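Local coordinates for protein glycoside hydrolase (Streptococcus pneumoniae serotype 4, PDB 6ORH) that probably hydrolyses terminal alpha-L-fucosidic bonds as a GH29 alpha-L-fucosidase, taking part in the breakdown of host carbohydrate antigens, at residues I27-N32 and R57-V62; P97-K102 and L106-Q111; D79-Y84 and Y91-S96; E152-P157 and G163-V168. The protein carries 2 engineered substitutions. All blocks are in the same frame, centred on the assembly; numbering follows the deposited sequence.

Interaction 1. Residues I27-N32 and R57-V62. With FUC (alpha-L-fucopyranose), chain C.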
loop_
_atom_site.group_PDB
_atom_site.type_symbol
_atom_site.label_atom_id
_atom_site.label_comp_id
_atom_site.label_asym_id
_atom_site.label_seq_id
_atom_site.Cartn_x
_atom_site.Cartn_y
_atom_site.Cartn_z
ATOM N N ILE A 27 9.386 2.362 -25.284
ATOM C CA ILE A 27 8.658 2.595 -26.532
ATOM C C ILE A 27 8.293 1.240 -27.136
ATOM O O ILE A 27 9.184 0.489 -27.551
ATOM C CB ILE A 27 9.496 3.464 -27.497
ATOM C CG1 ILE A 27 9.723 4.871 -26.924
ATOM C CG2 ILE A 27 8.795 3.525 -28.853
ATOM C CD1 ILE A 27 10.379 5.893 -27.887
ATOM N N HIS A 28 6.977 0.945 -27.178
ATOM C CA HIS A 28 6.431 -0.199 -27.903
ATOM C C HIS A 28 5.798 0.326 -29.194
ATOM O O HIS A 28 4.833 1.082 -29.143
ATOM C CB HIS A 28 5.352 -0.968 -27.096
ATOM C CG HIS A 28 5.881 -1.864 -26.017
ATOM N ND1 HIS A 28 6.480 -1.362 -24.865
ATOM C CD2 HIS A 28 5.853 -3.213 -25.884
ATOM C CE1 HIS A 28 6.815 -2.398 -24.080
ATOM N NE2 HIS A 28 6.430 -3.529 -24.676
ATOM N N PHE A 29 6.380 -0.078 -30.327
ATOM C CA PHE A 29 5.903 0.342 -31.642
ATOM C C PHE A 29 6.252 -0.768 -32.625
ATOM O O PHE A 29 7.279 -1.431 -32.482
ATOM C CB PHE A 29 6.632 1.628 -32.037
ATOM C CG PHE A 29 6.290 2.143 -33.417
ATOM C CD1 PHE A 29 5.020 2.634 -33.680
ATOM C CD2 PHE A 29 7.220 2.104 -34.439
ATOM C CE1 PHE A 29 4.689 3.110 -34.946
ATOM C CE2 PHE A 29 6.905 2.599 -35.702
ATOM C CZ PHE A 29 5.628 3.076 -35.957
ATOM N N GLY A 30 5.366 -1.024 -33.593
ATOM C CA GLY A 30 5.681 -2.036 -34.583
ATOM C C GLY A 30 4.417 -2.448 -35.330
ATOM O O GLY A 30 3.447 -1.704 -35.330
ATOM N N PRO A 31 4.413 -3.637 -35.950
ATOM C CA PRO A 31 3.217 -4.165 -36.614
ATOM C C PRO A 31 1.968 -4.120 -35.740
ATOM O O PRO A 31 0.885 -3.821 -36.227
ATOM C CB PRO A 31 3.636 -5.603 -36.917
ATOM C CG PRO A 31 5.128 -5.496 -37.166
ATOM C CD PRO A 31 5.573 -4.535 -36.077
ATOM N N ASN A 32 2.103 -4.398 -34.435
ATOM C CA ASN A 32 0.938 -4.369 -33.559
ATOM C C ASN A 32 0.232 -3.023 -33.605
ATOM O O ASN A 32 -0.979 -2.959 -33.386
ATOM C CB ASN A 32 1.280 -4.754 -32.111
ATOM C CG ASN A 32 1.667 -6.208 -31.985
ATOM O OD1 ASN A 32 1.560 -6.968 -32.945
ATOM N ND2 ASN A 32 2.102 -6.612 -30.794
ATOM N N ARG A 57 13.390 11.869 -33.587
ATOM C CA ARG A 57 13.958 12.978 -32.830
ATOM C C ARG A 57 12.885 13.617 -31.938
ATOM O O ARG A 57 13.215 14.061 -30.835
ATOM C CB ARG A 57 14.657 13.998 -33.754
ATOM C CG ARG A 57 15.438 15.061 -32.985
ATOM C CD ARG A 57 16.048 16.076 -33.957
ATOM N NE ARG A 57 16.892 17.045 -33.248
ATOM C CZ ARG A 57 16.470 18.149 -32.629
ATOM N NH1 ARG A 57 15.189 18.467 -32.616
ATOM N NH2 ARG A 57 17.349 18.940 -32.028
ATOM N N GLU A 58 11.630 13.679 -32.405
ATOM C CA GLU A 58 10.556 14.224 -31.580
ATOM C C GLU A 58 10.289 13.313 -30.384
ATOM O O GLU A 58 9.963 13.810 -29.316
ATOM C CB GLU A 58 9.258 14.428 -32.369
ATOM C CG GLU A 58 9.352 15.690 -33.213
ATOM C CD GLU A 58 9.511 16.915 -32.334
ATOM O OE1 GLU A 58 8.495 17.310 -31.713
ATOM O OE2 GLU A 58 10.644 17.464 -32.252
ATOM N N TRP A 59 10.430 11.984 -30.566
ATOM C CA TRP A 59 10.242 11.101 -29.419
ATOM C C TRP A 59 11.292 11.456 -28.375
ATOM O O TRP A 59 10.980 11.659 -27.200
ATOM C CB TRP A 59 10.414 9.627 -29.797
ATOM C CG TRP A 59 9.534 9.091 -30.888
ATOM C CD1 TRP A 59 8.477 9.698 -31.521
ATOM C CD2 TRP A 59 9.675 7.786 -31.472
ATOM N NE1 TRP A 59 7.963 8.838 -32.465
ATOM C CE2 TRP A 59 8.679 7.659 -32.453
ATOM C CE3 TRP A 59 10.552 6.698 -31.250
ATOM C CZ2 TRP A 59 8.542 6.497 -33.216
ATOM C CZ3 TRP A 59 10.402 5.546 -31.994
ATOM C CH2 TRP A 59 9.421 5.451 -32.988
ATOM N N VAL A 60 12.563 11.518 -28.818
ATOM C CA VAL A 60 13.639 11.776 -27.876
ATOM C C VAL A 60 13.528 13.180 -27.271
ATOM O O VAL A 60 13.714 13.330 -26.056
ATOM C CB VAL A 60 15.011 11.546 -28.534
ATOM C CG1 VAL A 60 16.150 11.960 -27.592
ATOM C CG2 VAL A 60 15.159 10.098 -28.999
ATOM N N ARG A 61 13.235 14.202 -28.103
ATOM C CA ARG A 61 13.186 15.577 -27.595
ATOM C C ARG A 61 12.145 15.692 -26.474
ATOM O O ARG A 61 12.432 16.244 -25.409
ATOM C CB ARG A 61 12.869 16.569 -28.724
ATOM C CG ARG A 61 12.821 18.013 -28.222
ATOM C CD ARG A 61 12.435 18.979 -29.344
ATOM N NE ARG A 61 11.051 18.835 -29.788
ATOM C CZ ARG A 61 9.983 19.357 -29.163
ATOM N NH1 ARG A 61 10.141 20.094 -28.064
ATOM N NH2 ARG A 61 8.775 19.140 -29.649
ATOM N N VAL A 62 10.948 15.164 -26.702
ATOM C CA VAL A 62 9.872 15.283 -25.729
ATOM C C VAL A 62 10.255 14.514 -24.466
ATOM O O VAL A 62 10.097 15.020 -23.357
ATOM C CB VAL A 62 8.512 14.846 -26.295
ATOM C CG1 VAL A 62 7.490 14.623 -25.184
ATOM C CG2 VAL A 62 7.989 15.927 -27.248
HETATM C C1 FUC C . 4.821 -8.517 -21.345
HETATM C C2 FUC C . 4.645 -8.520 -22.854
HETATM C C3 FUC C . 3.932 -7.228 -23.237
HETATM C C4 FUC C . 4.821 -6.025 -22.907
HETATM C C5 FUC C . 5.144 -6.078 -21.393
HETATM C C6 FUC C . 6.169 -5.034 -20.989
HETATM O O2 FUC C . 3.829 -9.658 -23.184
HETATM O O3 FUC C . 3.633 -7.260 -24.645
HETATM O O4 FUC C . 6.018 -6.086 -23.733
HETATM O O5 FUC C . 5.656 -7.406 -20.976
#
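Ile27 and Phe29 meet one side chain of the facing helix, Trp59, within a beta-alpha-beta unit of the TIM-barrel domain: strand 23-27, helix 56-65 and strand 70-74, which pairs in parallel with the first. The tryptophan reaches inward with its six-membered ring leading. Ile27 crosses it obliquely; its CG1 stands anti to the carbonyl carbon (chi1 -65°) and the chain then runs on extended, bringing CD1 to 3.5 Å from Trp59 CE3, while CG2 comes within 4.1 Å of Trp59 CZ3. Phe29, just past the strand, takes the far end of the indole in a T-shaped pair: the edge of Trp59 points at the face of the Phe29 ring, with centroids 5.9 Å apart and planes at 69°. Phe304 stacks on the tryptophan, and Trp59 NE1 is hydrogen-bonded to Gly302 O, so the rotation of the buried indole is fixed by a polar anchor as well as by packing. Between the two apolar residues, His28 turns the other way, into the glycan pocket. Asn295 OD1 bonds its ND1, which fixes the imidazole with its other nitrogen towards the sugar: His28 NE2 and fucose O4 are hydrogen-bonded at 2.8 Å, the hydroxyl lying in the ring plane.

Interaction 2. Residues P97-K102 and L106-Q111; sequences PWRRGK and LLEVSQ. With EDO (1,2-ethanediol), chain J.
Arg99 meets Glu108 with the long side of its guanidinium group. NE donates to Glu108 OE2 at 2.8 Å and NH2 to Glu108 OE1 at 2.9 Å, both on syn lone pairs, and the two flat groups lie within 19° of coplanar. The glutamate reaches out extended beyond CG. In the arginine, chi1 (-47°) sets CG over the centre of the Trp98 ring, and the bend at chi2 (-81°) then brings the guanidinium back over Trp98 NE1, 3.5 Å from the guanidinium plane. The salt bridge ties the end of the long loop that follows strand 70-74 of the TIM barrel to helix 105-116, only a few residues further on; the loop here winds through three successive residues of positive phi, Arg99 to Gly101. Trp98 also sends the edge of its six-membered ring to the carboxylate, with CZ2 3.7 Å from Glu108 OE1. On the arginine's remaining side NH1 donates to O1 of an ethanediol, probably from the crystallisation liquor, at 2.7 Å, and NH2 also bonds Leu54 O.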
loop_
_atom_site.group_PDB
_atom_site.type_symbol
_atom_site.label_atom_id
_atom_site.label_comp_id
_atom_site.label_asym_id
_atom_site.label_seq_id
_atom_site.Cartn_x
_atom_site.Cartn_y
_atom_site.Cartn_z
ATOM N N PRO A 97 7.523 -1.022 -46.716
ATOM C CA PRO A 97 7.642 0.187 -47.533
ATOM C C PRO A 97 8.190 1.403 -46.802
ATOM O O PRO A 97 8.519 2.412 -47.427
ATOM C CB PRO A 97 6.222 0.466 -48.020
ATOM C CG PRO A 97 5.309 -0.280 -47.069
ATOM C CD PRO A 97 6.129 -1.380 -46.427
ATOM N N TRP A 98 8.275 1.314 -45.469
ATOM C CA TRP A 98 8.791 2.445 -44.715
ATOM C C TRP A 98 10.190 2.790 -45.238
ATOM O O TRP A 98 11.017 1.899 -45.382
ATOM C CB TRP A 98 8.834 2.038 -43.225
ATOM C CG TRP A 98 9.340 3.112 -42.307
ATOM C CD1 TRP A 98 8.828 4.365 -42.175
ATOM C CD2 TRP A 98 10.436 3.022 -41.373
ATOM N NE1 TRP A 98 9.541 5.080 -41.248
ATOM C CE2 TRP A 98 10.523 4.277 -40.728
ATOM C CE3 TRP A 98 11.347 2.020 -41.031
ATOM C CZ2 TRP A 98 11.511 4.558 -39.785
ATOM C CZ3 TRP A 98 12.302 2.280 -40.063
ATOM C CH2 TRP A 98 12.375 3.534 -39.444
ATOM N N ARG A 99 10.468 4.085 -45.503
ATOM C CA ARG A 99 11.778 4.521 -46.000
ATOM C C ARG A 99 12.216 3.719 -47.234
ATOM O O ARG A 99 13.413 3.524 -47.473
ATOM C CB ARG A 99 12.849 4.457 -44.907
ATOM C CG ARG A 99 12.424 5.072 -43.582
ATOM C CD ARG A 99 12.564 6.579 -43.585
ATOM N NE ARG A 99 12.510 7.095 -42.220
ATOM C CZ ARG A 99 11.592 7.951 -41.777
ATOM N NH1 ARG A 99 10.655 8.412 -42.589
ATOM N NH2 ARG A 99 11.617 8.369 -40.516
ATOM N N ARG A 100 11.234 3.255 -48.016
ATOM C CA ARG A 100 11.451 2.440 -49.210
ATOM C C ARG A 100 12.353 1.241 -48.933
ATOM O O ARG A 100 13.209 0.897 -49.750
ATOM C CB ARG A 100 12.043 3.266 -50.356
ATOM C CG ARG A 100 11.077 3.495 -51.508
ATOM C CD ARG A 100 11.487 4.751 -52.262
ATOM N NE ARG A 100 11.986 5.748 -51.322
ATOM C CZ ARG A 100 12.080 7.046 -51.594
ATOM N NH1 ARG A 100 11.715 7.486 -52.787
ATOM N NH2 ARG A 100 12.516 7.892 -50.678
ATOM N N GLY A 101 12.146 0.596 -47.779
ATOM C CA GLY A 101 12.872 -0.608 -47.448
ATOM C C GLY A 101 14.247 -0.363 -46.828
ATOM O O GLY A 101 14.907 -1.325 -46.461
ATOM N N LYS A 102 14.657 0.916 -46.698
ATOM C CA LYS A 102 16.015 1.248 -46.300
ATOM C C LYS A 102 16.019 1.868 -44.905
ATOM O O LYS A 102 16.967 2.576 -44.548
ATOM C CB LYS A 102 16.666 2.151 -47.353
ATOM C CG LYS A 102 16.848 1.398 -48.673
ATOM C CD LYS A 102 17.530 2.121 -49.809
ATOM C CE LYS A 102 17.885 1.162 -50.927
ATOM N NZ LYS A 102 18.732 0.045 -50.431
ATOM N N LEU A 106 16.255 1.583 -35.105
ATOM C CA LEU A 106 17.260 1.641 -34.052
ATOM C C LEU A 106 18.275 2.745 -34.349
ATOM O O LEU A 106 18.664 3.461 -33.435
ATOM C CB LEU A 106 17.896 0.261 -33.834
ATOM C CG LEU A 106 18.975 0.198 -32.747
ATOM C CD1 LEU A 106 18.433 0.637 -31.392
ATOM C CD2 LEU A 106 19.534 -1.209 -32.647
ATOM N N LEU A 107 18.658 2.899 -35.633
ATOM C CA LEU A 107 19.563 3.982 -35.996
ATOM C C LEU A 107 18.898 5.342 -35.777
ATOM O O LEU A 107 19.531 6.244 -35.215
ATOM C CB LEU A 107 19.960 3.828 -37.469
ATOM C CG LEU A 107 20.956 4.880 -37.959
ATOM C CD1 LEU A 107 22.279 4.739 -37.228
ATOM C CD2 LEU A 107 21.178 4.717 -39.461
ATOM N N GLU A 108 17.655 5.525 -36.250
ATOM C CA GLU A 108 17.001 6.827 -36.140
ATOM C C GLU A 108 16.892 7.252 -34.675
ATOM O O GLU A 108 17.219 8.393 -34.335
ATOM C CB GLU A 108 15.639 6.867 -36.828
ATOM C CG GLU A 108 15.771 6.622 -38.325
ATOM C CD GLU A 108 14.525 6.943 -39.117
ATOM O OE1 GLU A 108 13.523 7.375 -38.528
ATOM O OE2 GLU A 108 14.561 6.729 -40.366
ATOM N N VAL A 109 16.489 6.309 -33.806
ATOM C CA VAL A 109 16.376 6.631 -32.385
ATOM C C VAL A 109 17.762 6.920 -31.806
ATOM O O VAL A 109 17.895 7.835 -30.995
ATOM C CB VAL A 109 15.623 5.524 -31.607
ATOM C CG1 VAL A 109 15.612 5.826 -30.104
ATOM C CG2 VAL A 109 14.182 5.410 -32.097
ATOM N N SER A 110 18.758 6.102 -32.182
ATOM C CA SER A 110 20.104 6.218 -31.643
ATOM C C SER A 110 20.720 7.565 -32.014
ATOM O O SER A 110 21.389 8.156 -31.176
ATOM C CB SER A 110 20.982 5.078 -32.131
ATOM O OG SER A 110 20.547 3.839 -31.562
ATOM N N GLN A 111 20.464 8.034 -33.242
ATOM C CA GLN A 111 21.023 9.325 -33.657
ATOM C C GLN A 111 20.482 10.433 -32.760
ATOM O O GLN A 111 21.263 11.280 -32.281
ATOM C CB GLN A 111 20.636 9.629 -35.101
ATOM C CG GLN A 111 21.431 8.786 -36.077
ATOM C CD GLN A 111 20.884 8.863 -37.479
ATOM O OE1 GLN A 111 19.707 9.162 -37.699
ATOM N NE2 GLN A 111 21.747 8.578 -38.441
HETATM C C1 EDO J . 9.926 11.590 -41.579
HETATM O O1 EDO J . 9.209 10.398 -41.459
HETATM C C2 EDO J . 9.148 12.455 -42.457
HETATM O O2 EDO J . 8.815 11.692 -43.593
#

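Interaction 3. Residues D79-Y84 and Y91-S96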
loop_
_atom_site.group_PDB
_atom_site.type_symbol
_atom_site.label_atom_id
_atom_site.label_comp_id
_atom_site.label_asym_id
_atom_site.label_seq_id
_atom_site.Cartn_x
_atom_site.Cartn_y
_atom_site.Cartn_z
ATOM N N ASP A 79 6.000 -10.959 -31.858
ATOM C CA ASP A 79 5.646 -11.279 -33.243
ATOM C C ASP A 79 6.880 -11.533 -34.117
ATOM O O ASP A 79 6.770 -12.091 -35.212
ATOM C CB ASP A 79 4.804 -10.151 -33.829
ATOM C CG ASP A 79 5.490 -8.801 -33.749
ATOM O OD1 ASP A 79 6.320 -8.501 -34.655
ATOM O OD2 ASP A 79 5.216 -8.079 -32.775
ATOM N N GLY A 80 8.068 -11.094 -33.673
ATOM C CA GLY A 80 9.315 -11.460 -34.337
ATOM C C GLY A 80 9.736 -10.517 -35.470
ATOM O O GLY A 80 10.762 -10.724 -36.100
ATOM N N PHE A 81 8.954 -9.488 -35.754
ATOM C CA PHE A 81 9.339 -8.530 -36.787
ATOM C C PHE A 81 10.421 -7.581 -36.262
ATOM O O PHE A 81 10.210 -6.907 -35.250
ATOM C CB PHE A 81 8.089 -7.790 -37.255
ATOM C CG PHE A 81 8.331 -6.878 -38.427
ATOM C CD1 PHE A 81 8.498 -7.400 -39.705
ATOM C CD2 PHE A 81 8.425 -5.505 -38.249
ATOM C CE1 PHE A 81 8.696 -6.567 -40.798
ATOM C CE2 PHE A 81 8.626 -4.675 -39.347
ATOM C CZ PHE A 81 8.776 -5.208 -40.608
ATOM N N VAL A 82 11.548 -7.506 -36.996
ATOM C CA VAL A 82 12.736 -6.810 -36.526
ATOM C C VAL A 82 12.758 -5.395 -37.107
ATOM O O VAL A 82 12.541 -5.217 -38.302
ATOM C CB VAL A 82 13.984 -7.644 -36.861
ATOM C CG1 VAL A 82 15.244 -6.968 -36.346
ATOM C CG2 VAL A 82 13.867 -9.058 -36.274
ATOM N N LEU A 83 13.000 -4.371 -36.269
ATOM C CA LEU A 83 12.785 -2.982 -36.673
ATOM C C LEU A 83 14.109 -2.309 -37.070
ATOM O O LEU A 83 14.192 -1.077 -37.165
ATOM C CB LEU A 83 12.088 -2.246 -35.518
ATOM C CG LEU A 83 10.689 -2.784 -35.198
ATOM C CD1 LEU A 83 10.133 -2.067 -33.980
ATOM C CD2 LEU A 83 9.744 -2.574 -36.382
ATOM N N TYR A 84 15.152 -3.125 -37.269
ATOM C CA TYR A 84 16.400 -2.656 -37.864
ATOM C C TYR A 84 16.761 -3.688 -38.927
ATOM O O TYR A 84 16.287 -4.817 -38.874
ATOM C CB TYR A 84 17.502 -2.457 -36.813
ATOM C CG TYR A 84 18.089 -3.729 -36.248
ATOM C CD1 TYR A 84 17.466 -4.408 -35.202
ATOM C CD2 TYR A 84 19.254 -4.291 -36.782
ATOM C CE1 TYR A 84 18.004 -5.584 -34.696
ATOM C CE2 TYR A 84 19.793 -5.472 -36.287
ATOM C CZ TYR A 84 19.155 -6.135 -35.247
ATOM O OH TYR A 84 19.673 -7.317 -34.791
ATOM N N TYR A 91 12.463 -11.182 -41.983
ATOM C CA TYR A 91 11.247 -10.600 -41.423
ATOM C C TYR A 91 11.583 -9.311 -40.675
ATOM O O TYR A 91 11.625 -9.286 -39.446
ATOM C CB TYR A 91 10.515 -11.602 -40.526
ATOM C CG TYR A 91 9.080 -11.273 -40.193
ATOM C CD1 TYR A 91 8.150 -11.015 -41.197
ATOM C CD2 TYR A 91 8.628 -11.279 -38.882
ATOM C CE1 TYR A 91 6.814 -10.784 -40.896
ATOM C CE2 TYR A 91 7.299 -11.034 -38.567
ATOM C CZ TYR A 91 6.392 -10.759 -39.576
ATOM O OH TYR A 91 5.084 -10.537 -39.271
ATOM N N SER A 92 11.831 -8.251 -41.442
ATOM C CA SER A 92 12.335 -7.003 -40.881
ATOM C C SER A 92 11.847 -5.834 -41.732
ATOM O O SER A 92 11.166 -5.997 -42.749
ATOM C CB SER A 92 13.846 -7.035 -40.838
ATOM O OG SER A 92 14.349 -6.657 -42.126
ATOM N N VAL A 93 12.202 -4.630 -41.285
ATOM C CA VAL A 93 11.913 -3.403 -42.003
ATOM C C VAL A 93 12.454 -3.434 -43.432
ATOM O O VAL A 93 11.983 -2.637 -44.232
ATOM C CB VAL A 93 12.456 -2.191 -41.224
ATOM C CG1 VAL A 93 11.519 -1.850 -40.062
ATOM C CG2 VAL A 93 13.903 -2.375 -40.775
ATOM N N LYS A 94 13.414 -4.313 -43.723
ATOM C CA LYS A 94 13.955 -4.395 -45.083
ATOM C C LYS A 94 12.857 -4.693 -46.103
ATOM O O LYS A 94 12.969 -4.274 -47.261
ATOM C CB LYS A 94 14.991 -5.507 -45.220
ATOM C CG LYS A 94 16.375 -5.221 -44.662
ATOM C CD LYS A 94 17.384 -6.256 -45.155
ATOM C CE LYS A 94 18.793 -5.959 -44.680
ATOM N NZ LYS A 94 19.762 -6.985 -45.148
ATOM N N VAL A 95 11.801 -5.402 -45.698
ATOM C CA VAL A 95 10.757 -5.768 -46.645
ATOM C C VAL A 95 9.491 -4.934 -46.439
ATOM O O VAL A 95 8.429 -5.245 -46.996
ATOM C CB VAL A 95 10.467 -7.283 -46.620
ATOM C CG1 VAL A 95 11.672 -8.107 -47.062
ATOM C CG2 VAL A 95 9.948 -7.764 -45.277
ATOM N N SER A 96 9.605 -3.837 -45.673
ATOM C CA SER A 96 8.474 -2.951 -45.469
ATOM C C SER A 96 8.616 -1.738 -46.389
ATOM O O SER A 96 9.710 -1.444 -46.849
ATOM C CB SER A 96 8.352 -2.533 -44.024
ATOM O OG SER A 96 9.167 -1.402 -43.744
HETATM O O HOH W 1 4.877 -9.062 -37.048
#
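Phe81 points the edge of its ring at the face of Tyr91, and the far side of the ring reaches the backbone of Ser92 and Val93. Its CB sits 3.6 Å from Tyr91 CE2. With CG anti to the backbone N (chi1 -174°), CD1 lies over the centre of the Tyr91 ring, 3.7 Å above its plane, in a T-shaped pair with planes at 82°. Further out CE1 and CZ both sit against Ser92 O (3.2 and 3.3 Å), CZ is also 3.5 Å from Val93 N, and CE2 comes to 4.1 Å from Val93 CG1. Both segments belong to the long loop after strand 70-74 of the TIM barrel. A single beta bridge joins them: Val82 N donates to Tyr91 O at 3.0 Å and Val82 O accepts from Val93 N. Asp79 OD1 closes an Asx turn with Phe81 N, which fixes the backbone at the root of the Phe81 side chain, and accepts a hydrogen bond from a water that also donates to Tyr91 OH; the tyrosine hydroxyl is further bonded to Glu44 O. At the other end Ser92 OG accepts from Lys94 N in an ST turn.

Interaction 4. Residues E152-P157 and G163-V168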
loop_
_atom_site.group_PDB
_atom_site.type_symbol
_atom_site.label_atom_id
_atom_site.label_comp_id
_atom_site.label_asym_id
_atom_site.label_seq_id
_atom_site.Cartn_x
_atom_site.Cartn_y
_atom_site.Cartn_z
ATOM N N GLU A 152 24.878 -7.802 -33.267
ATOM C CA GLU A 152 24.600 -6.758 -34.249
ATOM C C GLU A 152 24.244 -5.445 -33.560
ATOM O O GLU A 152 24.650 -4.366 -34.004
ATOM C CB GLU A 152 23.355 -7.077 -35.068
ATOM C CG GLU A 152 23.638 -7.994 -36.209
ATOM C CD GLU A 152 22.440 -8.221 -37.115
ATOM O OE1 GLU A 152 21.302 -8.379 -36.604
ATOM O OE2 GLU A 152 22.649 -8.200 -38.348
ATOM N N ILE A 153 23.463 -5.545 -32.488
ATOM C CA ILE A 153 22.921 -4.343 -31.870
ATOM C C ILE A 153 24.004 -3.698 -31.013
ATOM O O ILE A 153 24.140 -2.457 -31.008
ATOM C CB ILE A 153 21.684 -4.715 -31.024
ATOM C CG1 ILE A 153 20.529 -5.161 -31.939
ATOM C CG2 ILE A 153 21.279 -3.551 -30.122
ATOM C CD1 ILE A 153 19.457 -5.993 -31.209
ATOM N N LEU A 154 24.711 -4.540 -30.244
ATOM C CA LEU A 154 25.537 -4.029 -29.161
ATOM C C LEU A 154 26.994 -3.771 -29.569
ATOM O O LEU A 154 27.763 -3.251 -28.745
ATOM C CB LEU A 154 25.460 -4.970 -27.952
ATOM C CG LEU A 154 24.053 -5.225 -27.405
ATOM C CD1 LEU A 154 24.108 -6.335 -26.363
ATOM C CD2 LEU A 154 23.434 -3.946 -26.791
ATOM N N SER A 155 27.371 -4.129 -30.814
ATOM C CA SER A 155 28.739 -3.894 -31.280
ATOM C C SER A 155 28.842 -2.733 -32.269
ATOM O O SER A 155 29.944 -2.461 -32.743
ATOM C CB SER A 155 29.316 -5.132 -31.922
ATOM O OG SER A 155 28.676 -5.310 -33.172
ATOM N N ASN A 156 27.722 -2.110 -32.635
ATOM C CA ASN A 156 27.681 -1.119 -33.709
ATOM C C ASN A 156 27.791 0.284 -33.116
ATOM O O ASN A 156 26.914 0.695 -32.366
ATOM C CB ASN A 156 26.391 -1.225 -34.537
ATOM C CG ASN A 156 26.390 -0.389 -35.800
ATOM O OD1 ASN A 156 26.881 0.744 -35.817
ATOM N ND2 ASN A 156 25.794 -0.906 -36.864
ATOM N N PRO A 157 28.854 1.078 -33.402
ATOM C CA PRO A 157 29.006 2.386 -32.776
ATOM C C PRO A 157 27.885 3.360 -33.127
ATOM O O PRO A 157 27.731 4.374 -32.451
ATOM C CB PRO A 157 30.396 2.877 -33.245
ATOM C CG PRO A 157 30.654 2.103 -34.530
ATOM C CD PRO A 157 29.968 0.758 -34.321
ATOM N N GLY A 163 27.186 4.909 -29.102
ATOM C CA GLY A 163 27.658 3.536 -29.122
ATOM C C GLY A 163 27.430 2.773 -27.825
ATOM O O GLY A 163 27.819 1.606 -27.719
ATOM N N LYS A 164 26.808 3.412 -26.835
ATOM C CA LYS A 164 26.696 2.783 -25.531
ATOM C C LYS A 164 25.242 2.414 -25.267
ATOM O O LYS A 164 24.338 3.222 -25.505
ATOM C CB LYS A 164 27.222 3.712 -24.434
ATOM C CG LYS A 164 27.294 3.085 -23.050
ATOM C CD LYS A 164 27.976 4.013 -22.049
ATOM C CE LYS A 164 28.333 3.349 -20.738
ATOM N NZ LYS A 164 29.364 2.300 -20.913
ATOM N N PHE A 165 25.032 1.187 -24.753
ATOM C CA PHE A 165 23.733 0.805 -24.205
ATOM C C PHE A 165 23.788 0.656 -22.689
ATOM O O PHE A 165 24.744 0.123 -22.111
ATOM C CB PHE A 165 23.265 -0.523 -24.816
ATOM C CG PHE A 165 22.669 -0.330 -26.184
ATOM C CD1 PHE A 165 21.310 -0.061 -26.320
ATOM C CD2 PHE A 165 23.452 -0.435 -27.330
ATOM C CE1 PHE A 165 20.753 0.127 -27.582
ATOM C CE2 PHE A 165 22.893 -0.210 -28.585
ATOM C CZ PHE A 165 21.548 0.065 -28.714
ATOM N N ALA A 166 22.718 1.148 -22.048
ATOM C CA ALA A 166 22.577 1.134 -20.595
ATOM C C ALA A 166 21.737 -0.046 -20.089
ATOM O O ALA A 166 21.834 -0.386 -18.908
ATOM C CB ALA A 166 21.994 2.455 -20.128
ATOM N N GLU A 167 20.885 -0.624 -20.952
ATOM C CA GLU A 167 20.016 -1.695 -20.471
ATOM C C GLU A 167 19.612 -2.595 -21.635
ATOM O O GLU A 167 19.354 -2.095 -22.723
ATOM C CB GLU A 167 18.765 -1.084 -19.836
ATOM C CG GLU A 167 17.829 -2.096 -19.145
ATOM C CD GLU A 167 16.857 -1.439 -18.173
ATOM O OE1 GLU A 167 17.124 -0.298 -17.719
ATOM O OE2 GLU A 167 15.824 -2.060 -17.836
ATOM N N VAL A 168 19.596 -3.913 -21.382
ATOM C CA VAL A 168 19.064 -4.876 -22.348
ATOM C C VAL A 168 17.844 -5.523 -21.692
ATOM O O VAL A 168 17.949 -5.920 -20.537
ATOM C CB VAL A 168 20.133 -5.929 -22.713
ATOM C CG1 VAL A 168 19.523 -7.054 -23.553
ATOM C CG2 VAL A 168 21.310 -5.283 -23.462
HETATM O O HOH W 2 28.812 -0.336 -29.559
HETATM O O HOH W 3 25.354 5.922 -31.234
#
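The turn from helix 139-154 into strand 167-169 closes an alpha-beta step of the TIM barrel, and the last residues of the helix pack here on the chain that leads into the strand. Phe165 is the main apolar piece on the strand side. Two helix side chains cross it at about right angles: Leu154 CD2 lies 3.6 Å from Phe165 CD2, and Ile153 CG2 is 3.9 Å from Phe165 CZ. Leu154 has its CG anti to the carbonyl carbon (chi1 -57°); CD2 rests on the phenyl ring, and both methyls come to 4.2 Å from Val168 CG2, so that one leucine touches both Phe165 and Val168. Met120 and Val122 of the neighbouring strand 119-124 also touch Phe165. At the outer end the backbones come close with no direct hydrogen bond: Pro157 O stands 3.4 Å from Gly163 CA, and a water donates to Pro157 O while accepting from Gly163 N at 3.0 Å. Leu154 O and Gly163 O both accept from Gln196 NE2 of helix 185-196, with a second water lying between them. Apolar residues at the end of a helix, packed on the chain entering a barrel strand, belong to the layer between helices and strands typical of TIM barrels.

Overall arrangement
All four contacts belong to the barrel domain; two lie between helix and strand regions and two involve one long loop. Interactions 1 and 4 pack through apolar side chains and do not touch one another; interaction 1 is fully buried and borders the fucose pocket, whereas interaction 4 ends in a partly exposed, water-bridged turn. Interactions 2 and 3 share the loop after strand 70-74: backbone bonds and an aromatic pair fold it in the buried 79-84/91-96, and a salt bridge fixes its end in the partly buried 97-102/106-111. The contacts interlock through Val109 on Trp59, Pro31 on Phe81, Leu106 on Ile153 and a probable hydrogen bond between Tyr84 OH and Glu152 OE1.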